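Local coordinates for protein KLLA0E08119p (PDB 3VA7) that is the urea carboxylase part of a larger enzyme and probably carboxylates urea to urea-1-carboxylate using ATP, bicarbonate and a biotin arm, at residues R945-R951 with Y1013-Y1019; I950-W956 with L1141-N1146; N960-I964 with Y1044-G1048. All coordinates share one frame; numbering follows the deposited sequence.

Interaction 1: R945-R951 with Y1013-Y1019. With BTI (5-(hexahydro-2-oxo-1H-thieno[3,4-D]imidazol-6-yl)pentanal), chain B.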
loop_
_atom_site.group_PDB
_atom_site.type_symbol
_atom_site.label_atom_id
_atom_site.label_comp_id
_atom_site.label_asym_id
_atom_site.label_seq_id
_atom_site.Cartn_x
_atom_site.Cartn_y
_atom_site.Cartn_z
ATOM N N ARG A 945 -2.337 21.684 -12.813
ATOM C CA ARG A 945 -3.097 21.696 -11.593
ATOM C C ARG A 945 -2.554 22.810 -10.637
ATOM O O ARG A 945 -3.301 23.517 -9.919
ATOM C CB ARG A 945 -2.975 20.310 -10.969
ATOM C CG ARG A 945 -3.217 20.265 -9.486
ATOM C CD ARG A 945 -3.582 18.832 -8.967
ATOM N NE ARG A 945 -4.010 19.016 -7.572
ATOM C CZ ARG A 945 -4.549 18.094 -6.785
ATOM N NH1 ARG A 945 -4.719 16.831 -7.203
ATOM N NH2 ARG A 945 -4.870 18.460 -5.548
ATOM N N TYR A 946 -1.244 22.997 -10.641
ATOM C CA TYR A 946 -0.700 23.995 -9.753
ATOM C C TYR A 946 -1.112 25.406 -10.233
ATOM O O TYR A 946 -1.456 26.279 -9.433
ATOM C CB TYR A 946 0.808 23.808 -9.652
ATOM C CG TYR A 946 1.431 24.786 -8.779
ATOM C CD1 TYR A 946 1.410 24.607 -7.393
ATOM C CD2 TYR A 946 1.993 25.953 -9.309
ATOM C CE1 TYR A 946 1.972 25.578 -6.531
ATOM C CE2 TYR A 946 2.561 26.923 -8.467
ATOM C CZ TYR A 946 2.549 26.709 -7.084
ATOM O OH TYR A 946 3.140 27.630 -6.245
ATOM N N ARG A 947 -1.117 25.593 -11.548
ATOM C CA ARG A 947 -1.579 26.864 -12.138
ATOM C C ARG A 947 -3.043 27.161 -11.863
ATOM O O ARG A 947 -3.401 28.304 -11.676
ATOM C CB ARG A 947 -1.286 26.953 -13.644
ATOM C CG ARG A 947 0.176 27.132 -13.940
ATOM C CD ARG A 947 0.456 27.268 -15.460
ATOM N NE ARG A 947 -0.050 26.137 -16.249
ATOM C CZ ARG A 947 -1.221 26.169 -16.893
ATOM N NH1 ARG A 947 -1.989 27.280 -16.840
ATOM N NH2 ARG A 947 -1.623 25.098 -17.581
ATOM N N GLU A 948 -3.872 26.130 -11.838
ATOM C CA GLU A 948 -5.272 26.389 -11.720
ATOM C C GLU A 948 -5.773 26.291 -10.282
ATOM O O GLU A 948 -6.885 26.752 -9.980
ATOM C CB GLU A 948 -6.151 25.731 -12.844
ATOM C CG GLU A 948 -5.909 24.289 -13.095
ATOM C CD GLU A 948 -6.517 23.702 -14.364
ATOM O OE1 GLU A 948 -7.134 22.629 -14.189
ATOM O OE2 GLU A 948 -6.321 24.204 -15.505
ATOM N N THR A 949 -4.940 25.789 -9.350
ATOM C CA THR A 949 -5.459 25.617 -7.991
ATOM C C THR A 949 -4.806 26.503 -6.971
ATOM O O THR A 949 -5.358 26.662 -5.887
ATOM C CB THR A 949 -5.350 24.199 -7.482
ATOM O OG1 THR A 949 -3.959 23.884 -7.360
ATOM C CG2 THR A 949 -6.053 23.233 -8.413
ATOM N N ILE A 950 -3.633 27.052 -7.284
ATOM C CA ILE A 950 -2.802 27.660 -6.220
ATOM C C ILE A 950 -2.164 28.973 -6.605
ATOM O O ILE A 950 -2.382 29.970 -5.928
ATOM C CB ILE A 950 -1.683 26.683 -5.709
ATOM C CG1 ILE A 950 -2.304 25.529 -4.936
ATOM C CG2 ILE A 950 -0.591 27.429 -4.890
ATOM C CD1 ILE A 950 -1.248 24.508 -4.335
ATOM N N ARG A 951 -1.353 28.938 -7.668
ATOM C CA ARG A 951 -0.677 30.095 -8.189
ATOM C C ARG A 951 -0.606 30.005 -9.712
ATOM O O ARG A 951 0.087 29.119 -10.249
ATOM C CB ARG A 951 0.744 30.164 -7.661
ATOM C CG ARG A 951 1.404 31.486 -8.008
ATOM C CD ARG A 951 2.511 31.803 -7.039
ATOM N NE ARG A 951 3.189 33.041 -7.414
ATOM C CZ ARG A 951 4.017 33.733 -6.637
ATOM N NH1 ARG A 951 4.268 33.334 -5.397
ATOM N NH2 ARG A 951 4.583 34.843 -7.090
ATOM N N TYR A 1013 9.383 25.734 -5.554
ATOM C CA TYR A 1013 8.158 26.492 -5.685
ATOM C C TYR A 1013 7.877 27.403 -4.467
ATOM O O TYR A 1013 8.339 27.146 -3.334
ATOM C CB TYR A 1013 6.983 25.539 -5.901
ATOM C CG TYR A 1013 6.757 25.005 -7.328
ATOM C CD1 TYR A 1013 7.839 24.714 -8.210
ATOM C CD2 TYR A 1013 5.458 24.740 -7.782
ATOM C CE1 TYR A 1013 7.615 24.216 -9.492
ATOM C CE2 TYR A 1013 5.219 24.210 -9.091
ATOM C CZ TYR A 1013 6.280 23.957 -9.914
ATOM O OH TYR A 1013 6.020 23.442 -11.151
ATOM N N ASN A 1014 7.137 28.488 -4.718
ATOM C CA ASN A 1014 6.692 29.385 -3.692
ATOM C C ASN A 1014 5.228 29.730 -3.897
ATOM O O ASN A 1014 4.903 30.613 -4.693
ATOM C CB ASN A 1014 7.580 30.627 -3.699
ATOM C CG ASN A 1014 6.975 31.806 -2.928
ATOM O OD1 ASN A 1014 7.131 32.974 -3.343
ATOM N ND2 ASN A 1014 6.255 31.525 -1.853
ATOM N N PRO A 1015 4.318 29.057 -3.178
ATOM C CA PRO A 1015 4.500 27.989 -2.203
ATOM C C PRO A 1015 4.563 26.666 -2.935
ATOM O O PRO A 1015 4.317 26.621 -4.143
ATOM C CB PRO A 1015 3.173 28.025 -1.389
ATOM C CG PRO A 1015 2.173 28.399 -2.338
ATOM C CD PRO A 1015 2.884 29.346 -3.366
ATOM N N SER A 1016 4.808 25.585 -2.209
ATOM C CA SER A 1016 4.904 24.279 -2.844
ATOM C C SER A 1016 3.568 23.756 -3.377
ATOM O O SER A 1016 2.514 24.171 -2.945
ATOM C CB SER A 1016 5.563 23.312 -1.871
ATOM O OG SER A 1016 4.943 23.383 -0.590
ATOM N N ARG A 1017 3.627 22.804 -4.302
ATOM C CA ARG A 1017 2.442 22.087 -4.824
ATOM C C ARG A 1017 1.902 21.246 -3.710
ATOM O O ARG A 1017 2.636 20.966 -2.764
ATOM C CB ARG A 1017 2.832 21.150 -5.954
ATOM C CG ARG A 1017 3.396 21.813 -7.190
ATOM C CD ARG A 1017 3.666 20.757 -8.289
ATOM N NE ARG A 1017 4.485 19.639 -7.799
ATOM C CZ ARG A 1017 5.818 19.676 -7.682
ATOM N NH1 ARG A 1017 6.551 20.755 -8.031
ATOM N NH2 ARG A 1017 6.431 18.621 -7.192
ATOM N N THR A 1018 0.658 20.801 -3.831
ATOM C CA THR A 1018 0.110 19.840 -2.915
ATOM C C THR A 1018 0.074 18.450 -3.527
ATOM O O THR A 1018 -0.197 17.449 -2.823
ATOM C CB THR A 1018 -1.314 20.156 -2.571
ATOM O OG1 THR A 1018 -2.079 20.288 -3.777
ATOM C CG2 THR A 1018 -1.367 21.454 -1.791
ATOM N N TYR A 1019 0.320 18.393 -4.836
ATOM C CA TYR A 1019 0.180 17.145 -5.607
ATOM C C TYR A 1019 1.318 16.967 -6.654
ATOM O O TYR A 1019 1.698 17.920 -7.374
ATOM C CB TYR A 1019 -1.254 16.994 -6.237
ATOM C CG TYR A 1019 -1.241 15.804 -7.174
ATOM C CD1 TYR A 1019 -1.628 14.522 -6.714
ATOM C CD2 TYR A 1019 -0.731 15.939 -8.535
ATOM C CE1 TYR A 1019 -1.559 13.402 -7.564
ATOM C CE2 TYR A 1019 -0.632 14.841 -9.389
ATOM C CZ TYR A 1019 -1.037 13.571 -8.889
ATOM O OH TYR A 1019 -0.935 12.473 -9.687
HETATM C C11 BTI B . 0.914 20.141 2.726
HETATM O O11 BTI B . 0.935 20.686 1.579
HETATM C C10 BTI B . 2.178 19.760 3.555
HETATM C C9 BTI B . 3.449 20.045 2.756
HETATM C C8 BTI B . 4.752 20.020 3.543
HETATM C C7 BTI B . 5.928 20.773 2.888
HETATM C C2 BTI B . 6.181 20.433 1.433
HETATM S S1 BTI B . 6.539 18.720 1.177
HETATM C C6 BTI B . 7.408 18.996 -0.326
HETATM C C5 BTI B . 7.956 20.406 -0.301
HETATM N N3 BTI B . 9.325 20.194 0.091
HETATM C C3 BTI B . 9.542 20.631 1.303
HETATM O O3 BTI B . 10.724 20.606 1.883
HETATM N N2 BTI B . 8.457 21.139 1.850
HETATM C C4 BTI B . 7.372 21.195 0.878
#

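Interaction 2: I950-W956 with L1141-N1146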
loop_
_atom_site.group_PDB
_atom_site.type_symbol
_atom_site.label_atom_id
_atom_site.label_comp_id
_atom_site.label_asym_id
_atom_site.label_seq_id
_atom_site.Cartn_x
_atom_site.Cartn_y
_atom_site.Cartn_z
ATOM N N ILE A 950 -3.633 27.052 -7.284
ATOM C CA ILE A 950 -2.802 27.660 -6.220
ATOM C C ILE A 950 -2.164 28.973 -6.605
ATOM O O ILE A 950 -2.382 29.970 -5.928
ATOM C CB ILE A 950 -1.683 26.683 -5.709
ATOM C CG1 ILE A 950 -2.304 25.529 -4.936
ATOM C CG2 ILE A 950 -0.591 27.429 -4.890
ATOM C CD1 ILE A 950 -1.248 24.508 -4.335
ATOM N N ARG A 951 -1.353 28.938 -7.668
ATOM C CA ARG A 951 -0.677 30.095 -8.189
ATOM C C ARG A 951 -0.606 30.005 -9.712
ATOM O O ARG A 951 0.087 29.119 -10.249
ATOM C CB ARG A 951 0.744 30.164 -7.661
ATOM C CG ARG A 951 1.404 31.486 -8.008
ATOM C CD ARG A 951 2.511 31.803 -7.039
ATOM N NE ARG A 951 3.189 33.041 -7.414
ATOM C CZ ARG A 951 4.017 33.733 -6.637
ATOM N NH1 ARG A 951 4.268 33.334 -5.397
ATOM N NH2 ARG A 951 4.583 34.843 -7.090
ATOM N N SER A 952 -1.268 30.922 -10.415
ATOM C CA SER A 952 -1.353 30.807 -11.875
ATOM C C SER A 952 -0.232 31.520 -12.650
ATOM O O SER A 952 -0.015 31.250 -13.853
ATOM C CB SER A 952 -2.722 31.285 -12.361
ATOM O OG SER A 952 -2.764 32.706 -12.352
ATOM N N GLU A 953 0.453 32.446 -11.968
ATOM C CA GLU A 953 1.639 33.125 -12.548
ATOM C C GLU A 953 2.788 33.171 -11.575
ATOM O O GLU A 953 2.615 33.412 -10.362
ATOM C CB GLU A 953 1.303 34.541 -13.015
ATOM C CG GLU A 953 0.191 34.570 -14.081
ATOM C CD GLU A 953 -0.154 36.013 -14.511
ATOM O OE1 GLU A 953 -0.748 36.806 -13.695
ATOM O OE2 GLU A 953 0.176 36.350 -15.679
ATOM N N ALA A 954 3.985 32.971 -12.105
ATOM C CA ALA A 954 5.168 32.977 -11.259
ATOM C C ALA A 954 6.304 32.962 -12.225
ATOM O O ALA A 954 6.089 32.622 -13.361
ATOM C CB ALA A 954 5.198 31.760 -10.354
ATOM N N PRO A 955 7.509 33.404 -11.810
ATOM C CA PRO A 955 8.578 33.407 -12.796
ATOM C C PRO A 955 8.925 31.999 -13.281
ATOM O O PRO A 955 9.708 31.862 -14.230
ATOM C CB PRO A 955 9.760 34.013 -12.017
ATOM C CG PRO A 955 9.137 34.817 -10.942
ATOM C CD PRO A 955 7.863 34.161 -10.585
ATOM N N TRP A 956 8.403 30.944 -12.629
ATOM C CA TRP A 956 8.793 29.557 -13.025
ATOM C C TRP A 956 7.637 28.897 -13.738
ATOM O O TRP A 956 7.600 27.689 -13.962
ATOM C CB TRP A 956 9.284 28.693 -11.813
ATOM C CG TRP A 956 8.217 28.437 -10.782
ATOM C CD1 TRP A 956 7.314 27.391 -10.731
ATOM C CD2 TRP A 956 7.905 29.279 -9.693
ATOM N NE1 TRP A 956 6.465 27.538 -9.644
ATOM C CE2 TRP A 956 6.831 28.693 -8.993
ATOM C CE3 TRP A 956 8.451 30.473 -9.219
ATOM C CZ2 TRP A 956 6.301 29.264 -7.859
ATOM C CZ3 TRP A 956 7.908 31.045 -8.087
ATOM C CH2 TRP A 956 6.837 30.449 -7.429
ATOM N N LEU A 1141 11.883 38.726 -8.519
ATOM C CA LEU A 1141 10.542 38.276 -8.887
ATOM C C LEU A 1141 10.075 37.027 -8.089
ATOM O O LEU A 1141 8.931 37.018 -7.582
ATOM C CB LEU A 1141 10.401 38.143 -10.430
ATOM C CG LEU A 1141 10.444 39.510 -11.163
ATOM C CD1 LEU A 1141 10.752 39.479 -12.700
ATOM C CD2 LEU A 1141 9.164 40.284 -10.870
ATOM N N ILE A 1142 10.957 36.019 -7.929
ATOM C CA ILE A 1142 10.619 34.722 -7.267
ATOM C C ILE A 1142 10.110 34.907 -5.829
ATOM O O ILE A 1142 9.221 34.171 -5.342
ATOM C CB ILE A 1142 11.817 33.742 -7.321
ATOM C CG1 ILE A 1142 12.103 33.336 -8.792
ATOM C CG2 ILE A 1142 11.597 32.534 -6.402
ATOM C CD1 ILE A 1142 13.493 32.697 -9.064
ATOM N N GLN A 1143 10.651 35.946 -5.195
ATOM C CA GLN A 1143 10.387 36.311 -3.804
ATOM C C GLN A 1143 9.050 37.014 -3.511
ATOM O O GLN A 1143 8.817 37.367 -2.348
ATOM C CB GLN A 1143 11.450 37.332 -3.423
ATOM C CG GLN A 1143 12.193 37.076 -2.217
ATOM C CD GLN A 1143 13.536 37.766 -2.253
ATOM O OE1 GLN A 1143 13.885 38.443 -1.295
ATOM N NE2 GLN A 1143 14.324 37.559 -3.329
ATOM N N VAL A 1144 8.240 37.323 -4.543
ATOM C CA VAL A 1144 6.965 38.035 -4.329
ATOM C C VAL A 1144 6.014 36.998 -3.750
ATOM O O VAL A 1144 5.734 36.002 -4.426
ATOM C CB VAL A 1144 6.342 38.679 -5.654
ATOM C CG1 VAL A 1144 4.983 39.299 -5.353
ATOM C CG2 VAL A 1144 7.269 39.734 -6.343
ATOM N N ALA A 1145 5.553 37.194 -2.505
ATOM C CA ALA A 1145 4.564 36.292 -1.891
ATOM C C ALA A 1145 3.339 36.151 -2.792
ATOM O O ALA A 1145 2.965 37.099 -3.464
ATOM C CB ALA A 1145 4.150 36.778 -0.508
ATOM N N ASN A 1146 2.739 34.965 -2.834
ATOM C CA ASN A 1146 1.513 34.744 -3.602
ATOM C C ASN A 1146 0.378 35.631 -3.043
ATOM O O ASN A 1146 0.421 36.026 -1.875
ATOM C CB ASN A 1146 1.147 33.249 -3.547
ATOM C CG ASN A 1146 0.092 32.840 -4.579
ATOM O OD1 ASN A 1146 -0.076 33.480 -5.611
ATOM N ND2 ASN A 1146 -0.616 31.756 -4.292
#

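Interaction 3: N960-I964 with Y1044-G1048. With URE (urea), chain C.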
loop_
_atom_site.group_PDB
_atom_site.type_symbol
_atom_site.label_atom_id
_atom_site.label_comp_id
_atom_site.label_asym_id
_atom_site.label_seq_id
_atom_site.Cartn_x
_atom_site.Cartn_y
_atom_site.Cartn_z
ATOM N N ASN A 960 8.100 24.801 -16.362
ATOM C CA ASN A 960 9.260 24.739 -15.470
ATOM C C ASN A 960 10.591 24.601 -16.242
ATOM O O ASN A 960 11.648 25.193 -15.860
ATOM C CB ASN A 960 9.097 23.634 -14.416
ATOM C CG ASN A 960 7.876 23.842 -13.483
ATOM O OD1 ASN A 960 7.161 24.867 -13.544
ATOM N ND2 ASN A 960 7.632 22.859 -12.602
ATOM N N VAL A 961 10.579 23.854 -17.344
ATOM C CA VAL A 961 11.839 23.622 -18.033
ATOM C C VAL A 961 12.285 24.899 -18.661
ATOM O O VAL A 961 13.474 25.232 -18.599
ATOM C CB VAL A 961 11.751 22.478 -19.021
ATOM C CG1 VAL A 961 12.952 22.491 -20.071
ATOM C CG2 VAL A 961 11.632 21.150 -18.258
ATOM N N ASP A 962 11.333 25.671 -19.186
ATOM C CA ASP A 962 11.636 26.988 -19.736
ATOM C C ASP A 962 12.233 28.004 -18.736
ATOM O O ASP A 962 13.188 28.707 -19.068
ATOM C CB ASP A 962 10.400 27.579 -20.399
ATOM C CG ASP A 962 10.041 26.882 -21.693
ATOM O OD1 ASP A 962 10.935 26.343 -22.371
ATOM O OD2 ASP A 962 8.846 26.891 -22.033
ATOM N N PHE A 963 11.670 28.088 -17.539
ATOM C CA PHE A 963 12.345 28.709 -16.436
ATOM C C PHE A 963 13.816 28.237 -16.208
ATOM O O PHE A 963 14.718 29.097 -16.171
ATOM C CB PHE A 963 11.533 28.531 -15.172
ATOM C CG PHE A 963 12.272 28.912 -13.948
ATOM C CD1 PHE A 963 12.590 30.241 -13.704
ATOM C CD2 PHE A 963 12.695 27.939 -13.046
ATOM C CE1 PHE A 963 13.317 30.601 -12.560
ATOM C CE2 PHE A 963 13.396 28.280 -11.925
ATOM C CZ PHE A 963 13.719 29.596 -11.680
ATOM N N ILE A 964 14.074 26.920 -16.058
ATOM C CA ILE A 964 15.456 26.492 -15.893
ATOM C C ILE A 964 16.249 27.076 -17.056
ATOM O O ILE A 964 17.292 27.736 -16.855
ATOM C CB ILE A 964 15.759 24.946 -15.995
ATOM C CG1 ILE A 964 14.986 24.014 -15.028
ATOM C CG2 ILE A 964 17.283 24.718 -15.955
ATOM C CD1 ILE A 964 14.429 24.652 -13.866
ATOM N N TYR A 1044 9.983 21.011 -6.208
ATOM C CA TYR A 1044 10.995 21.075 -7.306
ATOM C C TYR A 1044 10.361 21.393 -8.701
ATOM O O TYR A 1044 9.172 21.107 -8.936
ATOM C CB TYR A 1044 11.753 19.763 -7.409
ATOM C CG TYR A 1044 12.885 19.553 -6.416
ATOM C CD1 TYR A 1044 14.082 18.925 -6.825
ATOM C CD2 TYR A 1044 12.766 19.921 -5.068
ATOM C CE1 TYR A 1044 15.120 18.712 -5.936
ATOM C CE2 TYR A 1044 13.793 19.674 -4.158
ATOM C CZ TYR A 1044 14.970 19.076 -4.607
ATOM O OH TYR A 1044 16.016 18.846 -3.736
ATOM N N GLN A 1045 11.164 21.982 -9.590
ATOM C CA GLN A 1045 10.829 22.208 -11.009
ATOM C C GLN A 1045 10.715 20.898 -11.749
ATOM O O GLN A 1045 11.612 20.063 -11.704
ATOM C CB GLN A 1045 11.861 23.122 -11.665
ATOM C CG GLN A 1045 12.022 24.505 -10.932
ATOM C CD GLN A 1045 10.748 25.324 -10.920
ATOM O OE1 GLN A 1045 10.550 26.196 -10.049
ATOM N NE2 GLN A 1045 9.867 25.059 -11.873
ATOM N N LEU A 1046 9.588 20.691 -12.402
ATOM C CA LEU A 1046 9.255 19.405 -12.996
ATOM C C LEU A 1046 9.693 19.295 -14.458
ATOM O O LEU A 1046 9.428 20.140 -15.271
ATOM C CB LEU A 1046 7.753 19.116 -12.849
ATOM C CG LEU A 1046 7.156 19.346 -11.459
ATOM C CD1 LEU A 1046 5.662 19.143 -11.468
ATOM C CD2 LEU A 1046 7.834 18.487 -10.328
ATOM N N VAL A 1047 10.286 18.162 -14.801
ATOM C CA VAL A 1047 11.128 18.046 -15.972
ATOM C C VAL A 1047 10.755 16.771 -16.748
ATOM O O VAL A 1047 10.908 16.713 -17.964
ATOM C CB VAL A 1047 12.526 18.099 -15.380
ATOM C CG1 VAL A 1047 13.400 16.855 -15.543
ATOM C CG2 VAL A 1047 13.135 19.424 -15.542
ATOM N N GLY A 1048 10.192 15.760 -16.088
ATOM C CA GLY A 1048 9.892 14.524 -16.796
ATOM C C GLY A 1048 9.593 13.406 -15.831
ATOM O O GLY A 1048 9.418 13.657 -14.622
HETATM C C URE C . 10.668 18.270 -3.248
HETATM O O URE C . 11.321 17.248 -3.580
HETATM N N1 URE C . 9.524 18.584 -3.803
HETATM N N2 URE C . 11.031 19.174 -2.326
HETATM O O HOH W 1 8.400 21.457 -17.578
#

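Interaction 1: R945-R951 with Y1013-Y1019
Y946, near the C-terminal end of helix 937-949, takes the edge of Y1013 over one face of its ring. This T-shaped stack seats the helix of the carboxyltransferase domain on the loop that brings S1016 to the biotin pocket. The ring centroids are 4.8 Å apart and the planes meet at 62°, with Y1013 CD2 over the middle of the Y946 ring. Because Y946 holds CG anti to N (chi1 180°), its ring runs out along the loop to the carbonyl of P1015, which follows a cis peptide bond. There Y946 OH donates to P1015 O at 2.6 Å, lying in the plane of that carbonyl. R1017 lies across the same tyrosine, its CG 3.4 Å from Y946 CD1. The R1017 chain then bends, which brings NH1 over a face of Y1013, while NH2 bonds T1020 and Y1035. Past the helix end, I950 lies alongside the proline, running the other way, CG2 to P1015 CG at 3.9 Å. R951 NH1 makes a weak bond to N1014 O, its NE being held by E953 O. At the other end R945 lays a face of its guanidinium over Y1019 CB, which is 3.5 Å from R945 CZ. The Y1019 ring is almost parallel to that group, 4° off, yet displaced from it. The charge of R945 is met by a salt bridge to E1199 of the biotin-carrying domain, which also accepts from T1018 OG1. S1016 points away from the helix, and its OG lies 3.6 Å from C4 of the biotin group.

Interaction 2: I950-W956 with L1141-N1146
L1141, at the C-terminal end of helix 1133-1142, presses CB on the proline ring of P955, 3.6 Å from its CG. I1142 follows with CG1 4.0 Å from P955 CG, and its CG2 approaches W956 CZ3. A turn closed by V1144 N on L1141 O comes next. V1144 offers its carbonyl oxygen to R951, which grips it end-on with two nitrogens, NH1 at 3.2 Å and NH2 at 3.1 Å from V1144 O. A third bond along the guanidinium rim, R951 NE to E953 O, is fairly straight (159°), and together the three fix the rotation of the group. With a methionine in place of R951, the V1144 carbonyl would probably lose both donors and E953 O its tie. N1146 runs antiparallel beside R951, OD1 3.4 Å from R951 CD, its amide 9° from the guanidinium plane. N1146 ND2 donates to I950 O at 3.0 Å, coming from above that carbonyl's plane. N1146 CA and W956 CH2 cover opposite faces of the guanidinium. The contact packs the loop between helices 937-949 and 960-967 of the carboxyltransferase region on the end of helix 1133-1142, with I1142 and W956 resting on F963, R951 and W956 on Y946.

Interaction 3: N960-I964 with Y1044-G1048
The side-chain amides of N960 and Q1045 stand nearly perpendicular, planes 80° apart, where the first turn of helix 960-967 meets strand 1045-1049. The phenyl ring of F963 comes to the Q1045 amide obliquely, planes 54° apart, and F963 CD2 lies 3.9 Å from Q1045 CD. A second aromatic, F1138, meets the F963 ring edge-to-face from helix 1133-1142. The Q1045 chain can lie against the helix because it bends at its second torsion, folding the amide back between N960 and F963. Its aliphatic part serves I964, whose CD1 is 3.7 Å from Q1045 CB, the two side chains lying alongside and pointing opposite ways. Farther along the strand, V961 lies across V1047, CG2 of V961 to CG2 of V1047 at 3.6 Å. Helix and strand axes come within 7.6 Å at 107°, a steep crossing of helix over sheet in the carboxyltransferase domain, and helix 972-979 adds V975 against V961 and I964. One water joins the two backbones: it accepts from V961 N at 3.2 Å and donates to L1046 O at 2.8 Å. That amide N-H sits in the first helical turn, where no earlier helical carbonyl can take it, and the water serves instead. Y1044, the first residue of 1044-1048, sends its ring away from the helix into the urea pocket, CD2 3.2 Å from the urea carbon, with its hydroxyl bonded to D728. In chemical terms, a buried pair of amides, apolar packing around them and a shared water tie the helix to the strand, while Y1044 helps to line the urea pocket.

Interaction 3 is buried throughout and interaction 1 largely so; both lie wholly in the carboxyltransferase region, each touching a ligand pocket: biotin for 1013-1019, urea for 1044-1048. Interaction 2 is only partly buried and brings in a helix end far along the chain. Interactions 1 and 2 share I950 and R951, the exit from helix 937-949, and W956 packs on both Y1013 and Q1045, connecting all three. Chemistry follows place: aromatic packing with a buried hydroxyl bond in interaction 1, arginine and asparagine bonds to backbone carbonyls near the surface in interaction 2, and buried amide and apolar packing with one bridging water in interaction 3. R1017, bonded to Y1044 O, joins interactions 1 and 3 directly.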